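Local coordinates for beta-1,4-exocellulase (Thermobifida fusca, PDB 4B4H), which hydrolyses beta-1,4-linked cellulose from chain ends to release cellobiose, this chain being the family 6 catalytic domain of a longer cellulase, at residues A[138-143]-A[189-194]; A[225-230]-A[288-293]; A[334-339]-A[347-352]. One frame throughout, in Å; residues are numbered along the deposited sequence.

Interaction 1 (A[138-143]-A[189-194]); sequences LPNLVT and HGWIGW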
loop_
_atom_site.group_PDB
_atom_site.type_symbol
_atom_site.label_atom_id
_atom_site.label_comp_id
_atom_site.label_asym_id
_atom_site.label_seq_id
_atom_site.Cartn_x
_atom_site.Cartn_y
_atom_site.Cartn_z
ATOM N N LEU A 138 -10.542 -3.862 3.527
ATOM C CA LEU A 138 -11.642 -3.243 4.261
ATOM C C LEU A 138 -12.340 -2.045 3.607
ATOM O O LEU A 138 -13.567 -1.929 3.704
ATOM C CB LEU A 138 -11.180 -2.872 5.681
ATOM C CG LEU A 138 -10.794 -4.066 6.563
ATOM C CD1 LEU A 138 -10.286 -3.606 7.914
ATOM C CD2 LEU A 138 -11.928 -5.077 6.715
ATOM N N PRO A 139 -11.580 -1.115 2.975
ATOM C CA PRO A 139 -12.301 0.057 2.433
ATOM C C PRO A 139 -13.232 -0.267 1.248
ATOM O O PRO A 139 -14.131 0.518 0.941
ATOM C CB PRO A 139 -11.161 1.021 2.039
ATOM C CG PRO A 139 -10.006 0.601 2.926
ATOM C CD PRO A 139 -10.118 -0.898 2.970
ATOM N N ASN A 140 -13.052 -1.431 0.625
ATOM C CA ASN A 140 -13.996 -1.893 -0.403
ATOM C C ASN A 140 -15.406 -2.066 0.170
ATOM O O ASN A 140 -16.393 -1.839 -0.533
ATOM C CB ASN A 140 -13.543 -3.205 -1.033
ATOM C CG ASN A 140 -12.344 -3.031 -1.940
ATOM O OD1 ASN A 140 -12.438 -2.460 -3.023
ATOM N ND2 ASN A 140 -11.210 -3.551 -1.512
ATOM N N LEU A 141 -15.492 -2.458 1.441
ATOM C CA LEU A 141 -16.778 -2.680 2.104
ATOM C C LEU A 141 -17.491 -1.388 2.488
ATOM O O LEU A 141 -18.640 -1.423 2.929
ATOM C CB LEU A 141 -16.632 -3.616 3.307
ATOM C CG LEU A 141 -15.840 -4.892 3.018
ATOM C CD1 LEU A 141 -15.722 -5.728 4.276
ATOM C CD2 LEU A 141 -16.443 -5.716 1.894
ATOM N N VAL A 142 -16.792 -0.263 2.335
ATOM C CA VAL A 142 -17.367 1.078 2.521
ATOM C C VAL A 142 -17.885 1.609 1.180
ATOM O O VAL A 142 -19.017 2.090 1.089
ATOM C CB VAL A 142 -16.322 2.077 3.089
ATOM C CG1 VAL A 142 -16.921 3.478 3.219
ATOM C CG2 VAL A 142 -15.771 1.590 4.422
ATOM N N THR A 143 -17.059 1.489 0.146
ATOM C CA THR A 143 -17.221 2.260 -1.092
ATOM C C THR A 143 -17.709 1.455 -2.297
ATOM O O THR A 143 -18.288 2.013 -3.239
ATOM C CB THR A 143 -15.884 2.890 -1.504
ATOM O OG1 THR A 143 -14.967 1.841 -1.843
ATOM C CG2 THR A 143 -15.298 3.736 -0.370
ATOM N N HIS A 189 -5.672 8.527 0.028
ATOM C CA HIS A 189 -6.599 9.649 0.157
ATOM C C HIS A 189 -7.525 9.743 -1.017
ATOM O O HIS A 189 -8.685 10.155 -0.866
ATOM C CB HIS A 189 -5.866 10.963 0.463
ATOM C CG HIS A 189 -5.312 11.672 -0.748
ATOM N ND1 HIS A 189 -4.055 11.476 -1.202
ATOM C CD2 HIS A 189 -5.880 12.628 -1.577
ATOM C CE1 HIS A 189 -3.844 12.261 -2.283
ATOM N NE2 HIS A 189 -4.959 12.966 -2.503
ATOM N N GLY A 190 -7.040 9.340 -2.189
ATOM C CA GLY A 190 -7.863 9.272 -3.392
ATOM C C GLY A 190 -8.866 8.131 -3.417
ATOM O O GLY A 190 -9.449 7.857 -4.457
ATOM N N TRP A 191 -9.054 7.452 -2.290
ATOM C CA TRP A 191 -10.074 6.415 -2.162
ATOM C C TRP A 191 -11.035 6.741 -1.050
ATOM O O TRP A 191 -12.251 6.734 -1.255
ATOM C CB TRP A 191 -9.419 5.053 -1.925
ATOM C CG TRP A 191 -10.328 3.840 -1.910
ATOM C CD1 TRP A 191 -11.728 3.784 -1.852
ATOM C CD2 TRP A 191 -9.899 2.444 -1.890
ATOM N NE1 TRP A 191 -12.167 2.484 -1.834
ATOM C CE2 TRP A 191 -11.121 1.630 -1.852
ATOM C CE3 TRP A 191 -8.668 1.807 -1.915
ATOM C CZ2 TRP A 191 -11.077 0.245 -1.833
ATOM C CZ3 TRP A 191 -8.635 0.414 -1.899
ATOM C CH2 TRP A 191 -9.812 -0.349 -1.851
ATOM N N ILE A 192 -10.504 7.056 0.134
ATOM C CA ILE A 192 -11.360 7.233 1.310
ATOM C C ILE A 192 -11.204 8.608 1.970
ATOM O O ILE A 192 -11.414 8.766 3.181
ATOM C CB ILE A 192 -11.199 6.074 2.328
ATOM C CG1 ILE A 192 -9.803 6.081 2.960
ATOM C CG2 ILE A 192 -11.514 4.730 1.675
ATOM C CD1 ILE A 192 -9.687 5.254 4.221
ATOM N N GLY A 193 -10.864 9.608 1.162
ATOM C CA GLY A 193 -10.645 10.953 1.678
ATOM C C GLY A 193 -11.886 11.828 1.772
ATOM O O GLY A 193 -11.821 12.898 2.357
ATOM N N TRP A 194 -13.001 11.378 1.191
ATOM C CA TRP A 194 -14.253 12.155 1.173
ATOM C C TRP A 194 -15.024 12.135 2.467
ATOM O O TRP A 194 -14.995 11.152 3.213
ATOM C CB TRP A 194 -15.159 11.665 0.051
ATOM C CG TRP A 194 -14.663 12.012 -1.323
ATOM C CD1 TRP A 194 -15.024 13.104 -2.106
ATOM C CD2 TRP A 194 -13.694 11.268 -2.130
ATOM N NE1 TRP A 194 -14.366 13.084 -3.301
ATOM C CE2 TRP A 194 -13.550 12.013 -3.384
ATOM C CE3 TRP A 194 -12.953 10.102 -1.945
ATOM C CZ2 TRP A 194 -12.704 11.586 -4.393
ATOM C CZ3 TRP A 194 -12.103 9.685 -2.972
ATOM C CH2 TRP A 194 -11.979 10.417 -4.164
#
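Thr-143 OG1 works in two directions: it accepts a hydrogen bond from the indole NE1 of Trp-191, 2.9 Å away and almost straight (175° at the hydrogen), and donates to Pro-139 O at 3.2 Å. The hydroxyl lies in the indole plane. It can bridge the two groups because OG1 stands between the backbone N and the carbonyl carbon of Thr-143 (chi1 66°). Pro-139 O is gripped further by the backbone N atoms of Val-142 and Thr-143, which fixes the turn beneath the hydroxyl.

Two further residues of 138-143 touch the indole. Pro-139 CB sits over one face of the six-membered ring in a CH-pi contact, and also touches Ile-192 CG2 at 3.7 Å. At the rim of that ring, by CZ2 and CH2, the Asn-140 amide comes in near the ring plane, its own plane turned 62°, with OD1 3.3 Å from Trp-191 CZ2. OD1 accepts from Asn-144 ND2, while ND2 donates to Ser-137 O and to Asp-136 OD1, of the residue predicted to be the proton donor.

The contact joins short helices 140-143 and 189-192, which follow the neighbouring parallel strands 127-133 and 180-185. Trp-191 is a predicted substrate-binding residue. With its N-H committed to Thr-143, the indole would probably meet a sugar through its aromatic surface, not through a hydrogen bond from NE1.

Interaction 2 (A[225-230]-A[288-293]); sequences NTANYS and TSRNGW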
loop_
_atom_site.group_PDB
_atom_site.type_symbol
_atom_site.label_atom_id
_atom_site.label_comp_id
_atom_site.label_asym_id
_atom_site.label_seq_id
_atom_site.Cartn_x
_atom_site.Cartn_y
_atom_site.Cartn_z
ATOM N N ASN A 225 -1.111 4.371 1.159
ATOM C CA ASN A 225 -0.478 4.480 -0.152
ATOM C C ASN A 225 0.231 3.204 -0.609
ATOM O O ASN A 225 1.050 3.257 -1.524
ATOM C CB ASN A 225 0.519 5.656 -0.175
ATOM C CG ASN A 225 0.659 6.273 -1.534
ATOM O OD1 ASN A 225 -0.270 6.245 -2.336
ATOM N ND2 ASN A 225 1.833 6.857 -1.807
ATOM N N THR A 226 -0.085 2.064 0.022
ATOM C CA THR A 226 0.717 0.841 -0.188
ATOM C C THR A 226 0.613 0.413 -1.640
ATOM O O THR A 226 -0.495 0.247 -2.164
ATOM C CB THR A 226 0.296 -0.336 0.709
ATOM O OG1 THR A 226 0.163 0.109 2.053
ATOM C CG2 THR A 226 1.368 -1.406 0.649
ATOM N N ALA A 227 1.769 0.251 -2.280
ATOM C CA ALA A 227 1.858 -0.071 -3.710
ATOM C C ALA A 227 1.179 0.949 -4.635
ATOM O O ALA A 227 0.951 0.658 -5.828
ATOM C CB ALA A 227 1.321 -1.474 -3.985
ATOM N N ASN A 228 0.871 2.136 -4.106
ATOM C CA ASN A 228 0.180 3.162 -4.900
ATOM C C ASN A 228 1.103 4.344 -5.202
ATOM O O ASN A 228 2.331 4.233 -5.122
ATOM C CB ASN A 228 -1.141 3.618 -4.215
ATOM C CG ASN A 228 -2.243 4.020 -5.206
ATOM O OD1 ASN A 228 -2.190 5.083 -5.821
ATOM N ND2 ASN A 228 -3.280 3.179 -5.310
ATOM N N TYR A 229 0.503 5.449 -5.609
ATOM C CA TYR A 229 1.276 6.519 -6.252
ATOM C C TYR A 229 0.894 7.922 -5.764
ATOM O O TYR A 229 1.401 8.912 -6.286
ATOM C CB TYR A 229 1.105 6.447 -7.780
ATOM C CG TYR A 229 1.521 5.135 -8.430
ATOM C CD1 TYR A 229 0.609 4.075 -8.592
ATOM C CD2 TYR A 229 2.815 4.953 -8.919
ATOM C CE1 TYR A 229 0.986 2.878 -9.190
ATOM C CE2 TYR A 229 3.188 3.758 -9.511
ATOM C CZ TYR A 229 2.262 2.729 -9.671
ATOM O OH TYR A 229 2.664 1.564 -10.280
ATOM N N SER A 230 0.016 8.007 -4.766
ATOM C CA SER A 230 -0.494 9.278 -4.259
ATOM C C SER A 230 0.639 10.040 -3.588
ATOM O O SER A 230 1.537 9.420 -3.011
ATOM C CB SER A 230 -1.690 9.076 -3.324
ATOM O OG SER A 230 -2.882 8.891 -4.090
ATOM N N THR A 288 6.300 5.268 0.098
ATOM C CA THR A 288 6.820 6.284 -0.817
ATOM C C THR A 288 7.686 5.667 -1.909
ATOM O O THR A 288 8.473 6.366 -2.560
ATOM C CB THR A 288 7.718 7.230 -0.013
ATOM O OG1 THR A 288 8.655 6.429 0.710
ATOM C CG2 THR A 288 6.875 8.079 0.935
ATOM N N SER A 289 7.533 4.359 -2.108
ATOM C CA SER A 289 8.312 3.603 -3.103
ATOM C C SER A 289 8.226 4.214 -4.495
ATOM O O SER A 289 9.218 4.247 -5.235
ATOM C CB SER A 289 7.853 2.139 -3.167
ATOM O OG SER A 289 6.479 2.030 -3.503
ATOM N N ARG A 290 7.032 4.674 -4.873
ATOM C CA ARG A 290 6.814 5.075 -6.256
ATOM C C ARG A 290 6.055 6.387 -6.378
ATOM O O ARG A 290 5.457 6.662 -7.416
ATOM C CB ARG A 290 6.110 3.942 -7.040
ATOM C CG ARG A 290 6.989 2.703 -7.226
ATOM C CD ARG A 290 6.291 1.575 -7.993
ATOM N NE ARG A 290 4.956 1.231 -7.478
ATOM C CZ ARG A 290 4.139 0.309 -7.993
ATOM N NH1 ARG A 290 4.474 -0.458 -9.036
ATOM N NH2 ARG A 290 2.956 0.135 -7.435
ATOM N N ASN A 291 6.136 7.235 -5.354
ATOM C CA ASN A 291 5.398 8.510 -5.432
ATOM C C ASN A 291 6.272 9.767 -5.476
ATOM O O ASN A 291 5.829 10.855 -5.081
ATOM C CB ASN A 291 4.336 8.638 -4.348
ATOM C CG ASN A 291 4.931 8.867 -2.990
ATOM O OD1 ASN A 291 6.115 8.602 -2.767
ATOM N ND2 ASN A 291 4.109 9.313 -2.064
ATOM N N GLY A 292 7.485 9.625 -5.986
ATOM C CA GLY A 292 8.381 10.780 -6.113
ATOM C C GLY A 292 7.877 11.787 -7.136
ATOM O O GLY A 292 7.977 13.004 -6.942
ATOM N N TRP A 293 7.306 11.265 -8.218
ATOM C CA TRP A 293 6.838 12.075 -9.342
ATOM C C TRP A 293 7.856 13.123 -9.756
ATOM O O TRP A 293 7.539 14.294 -9.893
ATOM C CB TRP A 293 5.486 12.693 -8.997
ATOM C CG TRP A 293 4.366 11.669 -9.015
ATOM C CD1 TRP A 293 3.652 11.161 -7.926
ATOM C CD2 TRP A 293 3.803 10.974 -10.184
ATOM N NE1 TRP A 293 2.717 10.241 -8.336
ATOM C CE2 TRP A 293 2.757 10.088 -9.669
ATOM C CE3 TRP A 293 4.044 11.008 -11.558
ATOM C CZ2 TRP A 293 2.024 9.275 -10.501
ATOM C CZ3 TRP A 293 3.296 10.171 -12.392
ATOM C CH2 TRP A 293 2.298 9.343 -11.866
HETATM O O HOH W 1 4.172 2.174 -4.875
HETATM O O HOH W 2 4.472 4.981 -3.416
#
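CG lies anti to the carbonyl carbon in both Tyr-229 (chi1 -58°) and Arg-290 (chi1 -68°), and a bend at chi3 of the arginine then brings its guanidinium against the hydroxyl end of the phenol. The two planes are 25° apart, and Tyr-229 CZ sits over the centre of the guanidinium, 3.5 Å from Arg-290 CZ. Tyr-229 OH and Arg-290 NH1 are not bonded to each other. Both reach Asp-359 OD2, by a hydrogen bond and a salt bridge respectively.

Around its edge the guanidinium gives a weak bond from NH2 to Ala-227 O, and NE donates to a water that donates hydrogen bonds to Asn-228 O and Ser-289 OG. A second water joins Arg-290 N to the same Asn-228 O. Farther along, Trp-293 NE1 donates to Tyr-229 O at 2.8 Å, in the planes of both ring and carbonyl, and Asn-291 ND2 donates to Ser-230 O at 2.7 Å.

These loops follow the parallel strands 221-224 and 283-287, and the first also carries Asn-228, predicted to bind substrate. Since Asp-359 is the predicted proton acceptor, Tyr-229 and Arg-290 probably help to position its side chain, and the bridging waters and carbonyl bonds behind them would act as a second shell.

Interaction 3 (A[334-339]-A[347-352]); sequences LGERPT and DAYVWV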
loop_
_atom_site.group_PDB
_atom_site.type_symbol
_atom_site.label_atom_id
_atom_site.label_comp_id
_atom_site.label_asym_id
_atom_site.label_seq_id
_atom_site.Cartn_x
_atom_site.Cartn_y
_atom_site.Cartn_z
ATOM N N LEU A 334 10.543 6.931 -8.380
ATOM C CA LEU A 334 10.877 6.531 -7.013
ATOM C C LEU A 334 10.643 7.691 -6.070
ATOM O O LEU A 334 10.970 8.827 -6.391
ATOM C CB LEU A 334 12.341 6.092 -6.900
ATOM C CG LEU A 334 12.739 4.824 -7.642
ATOM C CD1 LEU A 334 14.246 4.615 -7.650
ATOM C CD2 LEU A 334 12.062 3.615 -7.033
ATOM N N GLY A 335 10.067 7.402 -4.911
ATOM C CA GLY A 335 9.832 8.429 -3.907
ATOM C C GLY A 335 10.960 8.601 -2.917
ATOM O O GLY A 335 12.054 8.043 -3.088
ATOM N N GLU A 336 10.683 9.389 -1.878
ATOM C CA GLU A 336 11.588 9.542 -0.741
ATOM C C GLU A 336 12.010 8.175 -0.227
ATOM O O GLU A 336 11.191 7.246 -0.135
ATOM C CB GLU A 336 10.938 10.343 0.391
ATOM C CG GLU A 336 11.929 10.855 1.439
ATOM C CD GLU A 336 11.300 11.841 2.408
ATOM O OE1 GLU A 336 10.226 12.399 2.074
ATOM O OE2 GLU A 336 11.879 12.071 3.506
ATOM N N ARG A 337 13.290 8.043 0.094
ATOM C CA ARG A 337 13.813 6.800 0.594
ATOM C C ARG A 337 13.314 6.531 2.021
ATOM O O ARG A 337 12.924 7.453 2.746
ATOM C CB ARG A 337 15.348 6.779 0.496
ATOM C CG ARG A 337 15.869 6.127 -0.791
ATOM C CD ARG A 337 15.415 6.826 -2.067
ATOM N NE ARG A 337 16.215 8.015 -2.348
ATOM C CZ ARG A 337 15.885 8.991 -3.190
ATOM N NH1 ARG A 337 14.715 8.998 -3.837
ATOM N NH2 ARG A 337 16.734 9.999 -3.351
ATOM N N PRO A 338 13.248 5.248 2.402
ATOM C CA PRO A 338 12.751 4.882 3.724
ATOM C C PRO A 338 13.401 5.678 4.868
ATOM O O PRO A 338 14.621 5.758 4.954
ATOM C CB PRO A 338 13.082 3.400 3.797
ATOM C CG PRO A 338 12.894 2.952 2.378
ATOM C CD PRO A 338 13.500 4.057 1.563
ATOM N N THR A 339 12.563 6.316 5.677
ATOM C CA THR A 339 13.034 7.278 6.670
ATOM C C THR A 339 12.129 7.292 7.899
ATOM O O THR A 339 10.913 7.062 7.801
ATOM C CB THR A 339 13.160 8.698 6.068
ATOM O OG1 THR A 339 13.905 9.527 6.972
ATOM C CG2 THR A 339 11.809 9.329 5.848
ATOM N N ASP A 347 5.312 6.999 11.881
ATOM C CA ASP A 347 6.442 6.171 12.321
ATOM C C ASP A 347 7.569 6.124 11.292
ATOM O O ASP A 347 8.741 6.015 11.653
ATOM C CB ASP A 347 6.005 4.722 12.634
ATOM C CG ASP A 347 5.257 4.581 13.949
ATOM O OD1 ASP A 347 5.275 5.502 14.786
ATOM O OD2 ASP A 347 4.632 3.514 14.164
ATOM N N ALA A 348 7.208 6.172 10.010
ATOM C CA ALA A 348 8.160 6.078 8.926
ATOM C C ALA A 348 7.515 6.249 7.566
ATOM O O ALA A 348 6.315 5.989 7.379
ATOM C CB ALA A 348 8.860 4.735 8.967
ATOM N N TYR A 349 8.338 6.704 6.630
ATOM C CA TYR A 349 8.082 6.432 5.229
ATOM C C TYR A 349 8.779 5.125 4.892
ATOM O O TYR A 349 9.928 4.919 5.264
ATOM C CB TYR A 349 8.582 7.567 4.333
ATOM C CG TYR A 349 7.937 8.924 4.573
ATOM C CD1 TYR A 349 6.656 9.056 5.123
ATOM C CD2 TYR A 349 8.610 10.094 4.202
ATOM C CE1 TYR A 349 6.086 10.312 5.324
ATOM C CE2 TYR A 349 8.045 11.340 4.385
ATOM C CZ TYR A 349 6.800 11.458 4.950
ATOM O OH TYR A 349 6.279 12.721 5.124
ATOM N N VAL A 350 8.065 4.236 4.197
ATOM C CA VAL A 350 8.559 2.895 3.898
ATOM C C VAL A 350 8.474 2.584 2.397
ATOM O O VAL A 350 7.773 3.265 1.691
ATOM C CB VAL A 350 7.816 1.838 4.751
ATOM C CG1 VAL A 350 8.166 2.014 6.224
ATOM C CG2 VAL A 350 6.299 1.910 4.592
ATOM N N TRP A 351 9.282 1.644 1.905
ATOM C CA TRP A 351 9.111 1.115 0.563
ATOM C C TRP A 351 8.517 -0.257 0.712
ATOM O O TRP A 351 9.255 -1.242 0.837
ATOM C CB TRP A 351 10.458 1.057 -0.168
ATOM C CG TRP A 351 10.917 2.363 -0.789
ATOM C CD1 TRP A 351 10.428 3.648 -0.542
ATOM C CD2 TRP A 351 11.991 2.550 -1.772
ATOM N NE1 TRP A 351 11.109 4.589 -1.293
ATOM C CE2 TRP A 351 12.064 3.990 -2.038
ATOM C CE3 TRP A 351 12.893 1.699 -2.411
ATOM C CZ2 TRP A 351 12.963 4.519 -2.964
ATOM C CZ3 TRP A 351 13.794 2.247 -3.323
ATOM C CH2 TRP A 351 13.838 3.626 -3.575
ATOM N N VAL A 352 7.189 -0.355 0.687
ATOM C CA VAL A 352 6.541 -1.659 0.867
ATOM C C VAL A 352 6.525 -2.407 -0.479
ATOM O O VAL A 352 7.162 -3.464 -0.604
ATOM C CB VAL A 352 5.165 -1.538 1.554
ATOM C CG1 VAL A 352 4.415 -2.857 1.513
ATOM C CG2 VAL A 352 5.344 -1.122 3.003
#
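Trp-351 and Pro-338 form the tight part of this contact, whereas partly exposed Glu-336 and Thr-339 meet the buried Tyr-349 more loosely. Pro-338 CD stands over the five-membered ring of the Trp-351 indole, 3.6 Å from its centroid and only 5° off the ring normal, a close CH-pi contact. The six-membered ring is lined by the preceding residues: Arg-337 CD comes to 3.5 Å from Trp-351 CZ2. Leu-334 CD2 touches Trp-351 CH2, and Gly-335 O lies at the edge in the ring plane. Trp-351 NE1 donates to Glu-336 O at 2.9 Å, approaching from above the carbonyl plane and away from a lone pair. That oxygen also accepts from the hydroxyl of Thr-288.

Arg-337 folds back on its own segment, NH1 bonding to Gly-335 O while NH2 goes to Pro-418 O, and this leaves its aliphatic part alongside the indole.

On the looser side the backbones pair. Thr-339 and Tyr-349 make an antiparallel hydrogen-bonded pair, with Thr-339 N to Tyr-349 O at 3.0 Å and Tyr-349 N to Thr-339 O at 2.9 Å. Strand 346-350 lies parallel to 283-287 on its other side, so the short strand 339-340 pairs with the last of the run of parallel strands. On the same face of the sheet Thr-339 CG2 packs alongside Tyr-349 CD2. The Glu-336 side chain leaves with CG anti to the backbone N (chi1 -165°) and runs out extended, bringing OE1 to 3.3 Å from Tyr-349 CE2; carboxylate and ring planes are 82° apart. The acid thus meets the C-H edge of the phenol, where a negative charge would probably be better tolerated than over the pi face, while the buried indole N-H is satisfied by a main-chain carbonyl shared with Thr-288.

Overall arrangement
All three contacts belong to the family 6 catalytic domain and none is a surface patch; interaction 2 is the most buried, seven of its eight touching residues being buried, and lies closest to the chain's centre. Interactions 2 and 3 are neighbours, their centres about 9 Å apart, and share the strand 283-287 region: Thr-288 bonds to Glu-336 and Val-350. Interaction 1 lies about 17 Å from interaction 2, centre to centre, touching it through His-189 and Ser-230, and sits across the chain's centre from interaction 3. Short helices and aromatic packing near the predicted proton donor mark interaction 1, water-mediated and carbonyl bonding behind the predicted proton acceptor interaction 2, and sheet-edge pairing beside proline-indole packing interaction 3.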